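Long-range contacts in ferric enterobactin receptor PIRA (Pseudomonas aeruginosa, PDB 5FP2), which probably takes up ferric enterobactin and related iron-siderophore complexes across the outer membrane as a TonB-dependent receptor: residues S406-R414 with L475-L483; I61-L69 with S587-Q595. All coordinates share one frame; numbering follows the deposited sequence.

Both contacts reach the 22-stranded antiparallel barrel, and each sets a loop against the inside of its wall. In interaction 1 the partner of strand 408-423 is a loop of the barrel itself, 475-483, which follows strand 460-471; in interaction 2 the partner of strand 584-595 belongs to the plug domain, 61-69. Their centres lie 35 Å apart and their nearest atoms about 17 Å, so the two do not touch. Along the chain the order is 61-69, 406-414, 475-483, 587-595: interaction 1 is nested inside the long loop closed by interaction 2. The receptor thus folds its loop inward at the barrel rim, while its plug, which comes first in the sequence, meets a late barrel strand.

Interaction 1: residues S406-R414 with L475-L483; sequences SPKSKAEIR and LYQSNPNYL
The phenol oxygen of Y482 sits between two oxygens of segment 406-414. Y482 OH shares a hydrogen bond with S409 OG at 2.6 Å, in which either hydroxyl could be the donor, and lies 3.0 Å from P407 O, a second possible acceptor for its proton. Both oxygens meet the edge of the Y482 ring near its plane, while Y476 from the same loop lies over part of one ring face. N479, with CG anti to its backbone N (chi1 -177°), extends its amide to the serine, and ND2 makes a weak hydrogen bond to S409 OG. At the other end of that amide, N479 OD1 accepts from N481 N at 3.3 Å, the donor standing well above the carbonyl plane; this Asx turn lies within the type I turn N479-Y482. L475 supplies the apolar part: its CD2 rests on A411 CB at 3.6 Å and its CD1 approaches S409 O, and the same leucine touches L380 on the neighbouring strand 367-381. S409 and A411 point toward the loop, whereas K408 and K410 point away, the alternation expected of an outer-membrane beta-barrel wall with an extracellular loop folded inward against it.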
loop_
_atom_site.group_PDB
_atom_site.type_symbol
_atom_site.label_atom_id
_atom_site.label_comp_id
_atom_site.label_asym_id
_atom_site.label_seq_id
_atom_site.Cartn_x
_atom_site.Cartn_y
_atom_site.Cartn_z
ATOM N N SER A 406 18.940 -19.368 -23.587
ATOM C CA SER A 406 18.680 -17.985 -23.189
ATOM C C SER A 406 17.558 -17.913 -22.152
ATOM O O SER A 406 16.557 -17.221 -22.365
ATOM C CB SER A 406 18.302 -17.142 -24.415
ATOM O OG SER A 406 17.929 -15.826 -24.046
ATOM N N PRO A 407 17.720 -18.630 -21.022
ATOM C CA PRO A 407 16.644 -18.694 -20.033
ATOM C C PRO A 407 16.633 -17.503 -19.076
ATOM O O PRO A 407 15.607 -17.232 -18.441
ATOM C CB PRO A 407 16.954 -19.982 -19.273
ATOM C CG PRO A 407 18.443 -20.105 -19.342
ATOM C CD PRO A 407 18.902 -19.402 -20.596
ATOM N N LYS A 408 17.762 -16.794 -18.992
ATOM C CA LYS A 408 17.916 -15.687 -18.047
ATOM C C LYS A 408 17.546 -14.334 -18.672
ATOM O O LYS A 408 17.725 -14.109 -19.872
ATOM C CB LYS A 408 19.346 -15.648 -17.496
ATOM C CG LYS A 408 19.545 -16.556 -16.292
ATOM C CD LYS A 408 21.014 -16.714 -15.924
ATOM C CE LYS A 408 21.732 -17.691 -16.847
ATOM N NZ LYS A 408 23.019 -18.176 -16.269
ATOM N N SER A 409 17.015 -13.442 -17.847
ATOM C CA SER A 409 16.761 -12.083 -18.275
ATOM C C SER A 409 17.119 -11.122 -17.161
ATOM O O SER A 409 16.686 -11.300 -16.030
ATOM C CB SER A 409 15.288 -11.916 -18.637
ATOM O OG SER A 409 14.921 -12.804 -19.678
ATOM N N LYS A 410 17.837 -10.059 -17.510
ATOM C CA LYS A 410 18.224 -9.049 -16.539
ATOM C C LYS A 410 17.714 -7.649 -16.891
ATOM O O LYS A 410 17.159 -7.413 -17.970
ATOM C CB LYS A 410 19.746 -9.010 -16.398
ATOM C CG LYS A 410 20.450 -10.290 -16.828
ATOM C CD LYS A 410 21.941 -10.086 -17.080
ATOM C CE LYS A 410 22.698 -11.403 -17.116
ATOM N NZ LYS A 410 22.191 -12.337 -18.158
ATOM N N ALA A 411 17.847 -6.744 -15.929
ATOM C CA ALA A 411 17.529 -5.335 -16.114
ATOM C C ALA A 411 18.123 -4.585 -14.925
ATOM O O ALA A 411 18.063 -5.062 -13.792
ATOM C CB ALA A 411 16.022 -5.134 -16.176
ATOM N N GLU A 412 18.726 -3.431 -15.190
ATOM C CA GLU A 412 19.248 -2.576 -14.128
ATOM C C GLU A 412 18.466 -1.266 -14.144
ATOM O O GLU A 412 17.991 -0.841 -15.198
ATOM C CB GLU A 412 20.746 -2.305 -14.337
ATOM C CG GLU A 412 21.600 -3.571 -14.431
ATOM C CD GLU A 412 23.058 -3.388 -14.001
ATOM O OE1 GLU A 412 23.704 -2.389 -14.392
ATOM O OE2 GLU A 412 23.589 -4.276 -13.303
ATOM N N ILE A 413 18.308 -0.642 -12.979
ATOM C CA ILE A 413 17.642 0.658 -12.881
ATOM C C ILE A 413 18.498 1.598 -12.045
ATOM O O ILE A 413 18.913 1.244 -10.946
ATOM C CB ILE A 413 16.259 0.538 -12.206
ATOM C CG1 ILE A 413 15.289 -0.268 -13.081
ATOM C CG2 ILE A 413 15.675 1.916 -11.908
ATOM C CD1 ILE A 413 15.297 -1.763 -12.791
ATOM N N ARG A 414 18.806 2.773 -12.584
ATOM C CA ARG A 414 19.443 3.828 -11.804
ATOM C C ARG A 414 18.475 4.991 -11.668
ATOM O O ARG A 414 17.732 5.293 -12.604
ATOM C CB ARG A 414 20.725 4.297 -12.501
ATOM C CG ARG A 414 21.859 3.298 -12.393
ATOM C CD ARG A 414 23.068 3.645 -13.259
ATOM N NE ARG A 414 24.061 2.561 -13.233
ATOM C CZ ARG A 414 24.105 1.571 -14.121
ATOM N NH1 ARG A 414 23.238 1.543 -15.134
ATOM N NH2 ARG A 414 25.033 0.630 -14.026
ATOM N N LEU A 475 10.230 -7.807 -17.356
ATOM C CA LEU A 475 11.033 -8.686 -18.194
ATOM C C LEU A 475 10.178 -9.601 -19.066
ATOM O O LEU A 475 10.648 -10.088 -20.101
ATOM C CB LEU A 475 11.980 -9.530 -17.334
ATOM C CG LEU A 475 12.725 -8.763 -16.238
ATOM C CD1 LEU A 475 13.719 -9.666 -15.537
ATOM C CD2 LEU A 475 13.431 -7.542 -16.810
ATOM N N TYR A 476 8.946 -9.868 -18.639
ATOM C CA TYR A 476 8.101 -10.807 -19.362
ATOM C C TYR A 476 7.580 -10.144 -20.624
ATOM O O TYR A 476 7.533 -10.762 -21.686
ATOM C CB TYR A 476 6.957 -11.306 -18.480
ATOM C CG TYR A 476 7.307 -12.580 -17.709
ATOM C CD1 TYR A 476 7.533 -13.779 -18.374
ATOM C CD2 TYR A 476 7.431 -12.574 -16.323
ATOM C CE1 TYR A 476 7.857 -14.935 -17.679
ATOM C CE2 TYR A 476 7.769 -13.724 -15.625
ATOM C CZ TYR A 476 7.970 -14.906 -16.308
ATOM O OH TYR A 476 8.293 -16.071 -15.636
ATOM N N GLN A 477 7.374 -8.837 -20.516
ATOM C CA GLN A 477 6.676 -8.030 -21.535
ATOM C C GLN A 477 7.642 -7.462 -22.558
ATOM O O GLN A 477 7.254 -7.173 -23.694
ATOM C CB GLN A 477 5.975 -6.851 -20.873
ATOM C CG GLN A 477 4.933 -7.269 -19.861
ATOM C CD GLN A 477 4.496 -6.128 -18.974
ATOM O OE1 GLN A 477 5.316 -5.336 -18.513
ATOM N NE2 GLN A 477 3.186 -5.994 -18.794
ATOM N N SER A 478 8.887 -7.252 -22.127
ATOM C CA SER A 478 9.875 -6.605 -22.970
ATOM C C SER A 478 10.730 -7.629 -23.719
ATOM O O SER A 478 11.560 -7.257 -24.542
ATOM C CB SER A 478 10.744 -5.649 -22.148
ATOM O OG SER A 478 11.630 -6.356 -21.295
ATOM N N ASN A 479 10.473 -8.915 -23.501
ATOM C CA ASN A 479 11.303 -9.956 -24.093
ATOM C C ASN A 479 10.478 -10.930 -24.925
ATOM O O ASN A 479 9.667 -11.675 -24.382
ATOM C CB ASN A 479 12.069 -10.711 -23.001
ATOM C CG ASN A 479 13.014 -11.753 -23.566
ATOM O OD1 ASN A 479 13.311 -11.762 -24.768
ATOM N ND2 ASN A 479 13.480 -12.654 -22.704
ATOM N N PRO A 480 10.710 -10.949 -26.248
ATOM C CA PRO A 480 9.910 -11.753 -27.173
ATOM C C PRO A 480 10.085 -13.257 -27.004
ATOM O O PRO A 480 9.338 -14.032 -27.594
ATOM C CB PRO A 480 10.418 -11.330 -28.557
ATOM C CG PRO A 480 11.153 -10.056 -28.346
ATOM C CD PRO A 480 11.696 -10.114 -26.954
ATOM N N ASN A 481 11.098 -13.670 -26.253
ATOM C CA ASN A 481 11.372 -15.083 -26.089
ATOM C C ASN A 481 10.438 -15.750 -25.095
ATOM O O ASN A 481 10.224 -16.955 -25.166
ATOM C CB ASN A 481 12.821 -15.268 -25.665
ATOM C CG ASN A 481 13.787 -14.652 -26.656
ATOM O OD1 ASN A 481 13.381 -14.219 -27.740
ATOM N ND2 ASN A 481 15.071 -14.597 -26.287
ATOM N N TYR A 482 9.851 -14.965 -24.196
ATOM C CA TYR A 482 8.915 -15.506 -23.215
ATOM C C TYR A 482 7.504 -15.590 -23.769
ATOM O O TYR A 482 6.946 -14.593 -24.235
ATOM C CB TYR A 482 8.898 -14.653 -21.953
ATOM C CG TYR A 482 10.167 -14.745 -21.148
ATOM C CD1 TYR A 482 10.718 -15.987 -20.803
ATOM C CD2 TYR A 482 10.838 -13.600 -20.753
ATOM C CE1 TYR A 482 11.907 -16.081 -20.091
ATOM C CE2 TYR A 482 12.018 -13.685 -20.028
ATOM C CZ TYR A 482 12.543 -14.924 -19.697
ATOM O OH TYR A 482 13.694 -15.000 -18.955
ATOM N N LEU A 483 6.907 -16.772 -23.648
ATOM C CA LEU A 483 5.521 -16.987 -24.052
ATOM C C LEU A 483 4.682 -17.536 -22.893
ATOM O O LEU A 483 5.022 -18.557 -22.284
ATOM C CB LEU A 483 5.469 -17.915 -25.276
ATOM C CG LEU A 483 6.682 -18.825 -25.482
ATOM C CD1 LEU A 483 6.582 -20.045 -24.580
ATOM C CD2 LEU A 483 6.837 -19.236 -26.940
#

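Interaction 2: residues I61-L69 with S587-Q595; sequences IRTMPGVNL and STNLTYMLQ
N589 donates from its side-chain amide to the backbone of segment 61-69: ND2 reaches T63 O at 3.2 Å with an N-H...O angle of 158°. The carbonyl oxygen lies close to the asparagine amide plane, but the donor stands 39° out of the plane of the T63 carbonyl. M64 CE comes alongside ND2 at 3.5 Å, carried there by a side chain bent at chi2 and chi3, and P65 CG packs on N589 CG at 3.8 Å. The T63 hydroxyl turns to I60 O instead. This is the plug-to-barrel interface of a TonB-dependent receptor: two successive turns of the plug, type I from I61 to M64 and type II from M64 to V67, press against the inside of strand 584-595. Each turn closes on its own backbone bond, M64 N to I61 O and V67 N to M64 O. G66, third in the second turn, gives its N-H to T591 OG1, turned toward it by chi1 -62°; the modelled 2.4 Å is too short to be trusted. The other branch, CG2, opposite the threonine backbone N, lies on G66 CA at 3.7 Å. Farther along, the extended chain of M593 brings its terminal methyl to the N68 side chain.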
loop_
_atom_site.group_PDB
_atom_site.type_symbol
_atom_site.label_atom_id
_atom_site.label_comp_id
_atom_site.label_asym_id
_atom_site.label_seq_id
_atom_site.Cartn_x
_atom_site.Cartn_y
_atom_site.Cartn_z
ATOM N N ILE A 61 -7.926 -1.402 2.466
ATOM C CA ILE A 61 -7.325 -0.327 1.694
ATOM C C ILE A 61 -8.272 0.159 0.616
ATOM O O ILE A 61 -8.291 1.356 0.310
ATOM C CB ILE A 61 -5.985 -0.773 1.080
ATOM C CG1 ILE A 61 -4.885 -0.725 2.142
ATOM C CG2 ILE A 61 -5.624 0.074 -0.129
ATOM C CD1 ILE A 61 -3.754 -1.684 1.855
ATOM N N ARG A 62 -9.129 -0.735 0.125
ATOM C CA ARG A 62 -10.120 -0.370 -0.905
ATOM C C ARG A 62 -11.216 0.574 -0.435
ATOM O O ARG A 62 -12.123 0.865 -1.194
ATOM C CB ARG A 62 -10.791 -1.624 -1.482
ATOM C CG ARG A 62 -11.717 -2.355 -0.513
ATOM C CD ARG A 62 -12.782 -3.180 -1.240
ATOM N NE ARG A 62 -13.864 -3.631 -0.364
ATOM C CZ ARG A 62 -14.951 -2.917 -0.075
ATOM N NH1 ARG A 62 -15.157 -1.735 -0.647
ATOM N NH2 ARG A 62 -15.885 -3.422 0.726
ATOM N N THR A 63 -11.229 0.928 0.842
ATOM C CA THR A 63 -12.260 1.820 1.352
ATOM C C THR A 63 -11.804 3.283 1.306
ATOM O O THR A 63 -12.600 4.223 1.447
ATOM C CB THR A 63 -12.692 1.421 2.774
ATOM O OG1 THR A 63 -11.591 1.530 3.677
ATOM C CG2 THR A 63 -13.214 0.000 2.790
ATOM N N MET A 64 -10.522 3.471 1.024
ATOM C CA MET A 64 -9.949 4.804 0.929
ATOM C C MET A 64 -10.357 5.417 -0.401
ATOM O O MET A 64 -10.542 4.702 -1.381
ATOM C CB MET A 64 -8.422 4.730 1.026
ATOM C CG MET A 64 -7.862 4.081 2.299
ATOM S SD MET A 64 -8.301 4.982 3.813
ATOM C CE MET A 64 -9.978 4.424 4.104
ATOM N N PRO A 65 -10.563 6.739 -0.418
ATOM C CA PRO A 65 -11.040 7.485 -1.579
ATOM C C PRO A 65 -10.092 7.404 -2.768
ATOM O O PRO A 65 -8.897 7.618 -2.597
ATOM C CB PRO A 65 -11.094 8.918 -1.057
ATOM C CG PRO A 65 -11.309 8.773 0.411
ATOM C CD PRO A 65 -10.450 7.603 0.769
ATOM N N GLY A 66 -10.591 6.968 -3.921
ATOM C CA GLY A 66 -9.761 6.799 -5.116
ATOM C C GLY A 66 -9.114 5.423 -5.271
ATOM O O GLY A 66 -8.283 5.216 -6.152
ATOM N N VAL A 67 -9.536 4.458 -4.458
ATOM C CA VAL A 67 -8.967 3.124 -4.470
ATOM C C VAL A 67 -10.011 2.070 -4.757
ATOM O O VAL A 67 -10.930 1.904 -3.976
ATOM C CB VAL A 67 -8.440 2.805 -3.085
ATOM C CG1 VAL A 67 -7.606 1.524 -3.120
ATOM C CG2 VAL A 67 -7.633 3.987 -2.584
ATOM N N ASN A 68 -9.865 1.327 -5.844
ATOM C CA ASN A 68 -10.774 0.212 -6.111
ATOM C C ASN A 68 -9.963 -1.078 -6.211
ATOM O O ASN A 68 -8.749 -1.024 -6.376
ATOM C CB ASN A 68 -11.579 0.427 -7.409
ATOM C CG ASN A 68 -12.255 1.805 -7.499
ATOM O OD1 ASN A 68 -12.439 2.515 -6.504
ATOM N ND2 ASN A 68 -12.668 2.165 -8.708
ATOM N N LEU A 69 -10.625 -2.226 -6.059
ATOM C CA LEU A 69 -10.056 -3.511 -6.441
ATOM C C LEU A 69 -10.545 -3.906 -7.830
ATOM O O LEU A 69 -11.751 -3.969 -8.072
ATOM C CB LEU A 69 -10.487 -4.607 -5.468
ATOM C CG LEU A 69 -10.193 -4.465 -3.971
ATOM C CD1 LEU A 69 -10.428 -5.779 -3.240
ATOM C CD2 LEU A 69 -8.790 -3.978 -3.703
ATOM N N SER A 587 -18.927 8.416 9.040
ATOM C CA SER A 587 -17.831 8.691 8.135
ATOM C C SER A 587 -18.114 8.082 6.788
ATOM O O SER A 587 -18.472 6.898 6.701
ATOM C CB SER A 587 -16.538 8.092 8.666
ATOM O OG SER A 587 -15.527 9.065 8.501
ATOM N N THR A 588 -17.826 8.830 5.735
ATOM C CA THR A 588 -18.072 8.302 4.418
ATOM C C THR A 588 -17.013 8.778 3.433
ATOM O O THR A 588 -16.449 9.870 3.567
ATOM C CB THR A 588 -19.494 8.678 3.960
ATOM O OG1 THR A 588 -19.851 7.964 2.766
ATOM C CG2 THR A 588 -19.572 10.149 3.725
ATOM N N ASN A 589 -16.706 7.892 2.493
ATOM C CA ASN A 589 -15.574 8.027 1.597
ATOM C C ASN A 589 -16.066 7.704 0.205
ATOM O O ASN A 589 -16.591 6.614 -0.028
ATOM C CB ASN A 589 -14.494 7.019 1.976
ATOM C CG ASN A 589 -13.614 7.497 3.114
ATOM O OD1 ASN A 589 -13.786 8.611 3.620
ATOM N ND2 ASN A 589 -12.686 6.636 3.548
ATOM N N LEU A 590 -15.877 8.640 -0.716
ATOM C CA LEU A 590 -16.554 8.604 -1.999
ATOM C C LEU A 590 -15.511 8.545 -3.093
ATOM O O LEU A 590 -14.499 9.239 -3.012
ATOM C CB LEU A 590 -17.395 9.869 -2.153
ATOM C CG LEU A 590 -17.821 10.284 -3.569
ATOM C CD1 LEU A 590 -18.978 9.415 -4.068
ATOM C CD2 LEU A 590 -18.203 11.757 -3.636
ATOM N N THR A 591 -15.672 7.638 -4.049
ATOM C CA THR A 591 -14.849 7.701 -5.256
ATOM C C THR A 591 -15.727 7.694 -6.484
ATOM O O THR A 591 -16.617 6.857 -6.614
ATOM C CB THR A 591 -13.852 6.537 -5.385
ATOM O OG1 THR A 591 -12.930 6.564 -4.291
ATOM C CG2 THR A 591 -13.068 6.654 -6.697
ATOM N N TYR A 592 -15.495 8.654 -7.373
ATOM C CA TYR A 592 -16.330 8.822 -8.553
ATOM C C TYR A 592 -15.426 9.082 -9.752
ATOM O O TYR A 592 -14.738 10.095 -9.780
ATOM C CB TYR A 592 -17.279 10.003 -8.344
ATOM C CG TYR A 592 -18.201 10.251 -9.515
ATOM C CD1 TYR A 592 -17.729 10.853 -10.673
ATOM C CD2 TYR A 592 -19.544 9.888 -9.461
ATOM C CE1 TYR A 592 -18.564 11.085 -11.749
ATOM C CE2 TYR A 592 -20.384 10.099 -10.536
ATOM C CZ TYR A 592 -19.887 10.699 -11.675
ATOM O OH TYR A 592 -20.727 10.924 -12.736
ATOM N N MET A 593 -15.431 8.198 -10.747
ATOM C CA MET A 593 -14.665 8.468 -11.962
ATOM C C MET A 593 -15.380 8.244 -13.285
ATOM O O MET A 593 -16.137 7.287 -13.431
ATOM C CB MET A 593 -13.379 7.653 -12.019
ATOM C CG MET A 593 -13.035 6.862 -10.783
ATOM S SD MET A 593 -11.449 6.084 -11.078
ATOM C CE MET A 593 -11.283 5.244 -9.509
ATOM N N LEU A 594 -14.915 8.989 -14.289
ATOM C CA LEU A 594 -15.154 8.699 -15.700
ATOM C C LEU A 594 -13.845 8.385 -16.446
ATOM O O LEU A 594 -12.873 9.136 -16.338
ATOM C CB LEU A 594 -15.798 9.918 -16.350
ATOM C CG LEU A 594 -16.483 10.845 -15.350
ATOM C CD1 LEU A 594 -16.618 12.254 -15.913
ATOM C CD2 LEU A 594 -17.836 10.273 -14.951
ATOM N N GLN A 595 -13.845 7.339 -17.270
ATOM C CA GLN A 595 -12.700 7.044 -18.142
ATOM C C GLN A 595 -13.108 7.027 -19.611
ATOM O O GLN A 595 -14.257 6.753 -19.918
ATOM C CB GLN A 595 -12.041 5.701 -17.789
ATOM C CG GLN A 595 -12.608 4.975 -16.580
ATOM C CD GLN A 595 -11.542 4.254 -15.767
ATOM O OE1 GLN A 595 -10.347 4.287 -16.090
ATOM N NE2 GLN A 595 -11.973 3.602 -14.696
#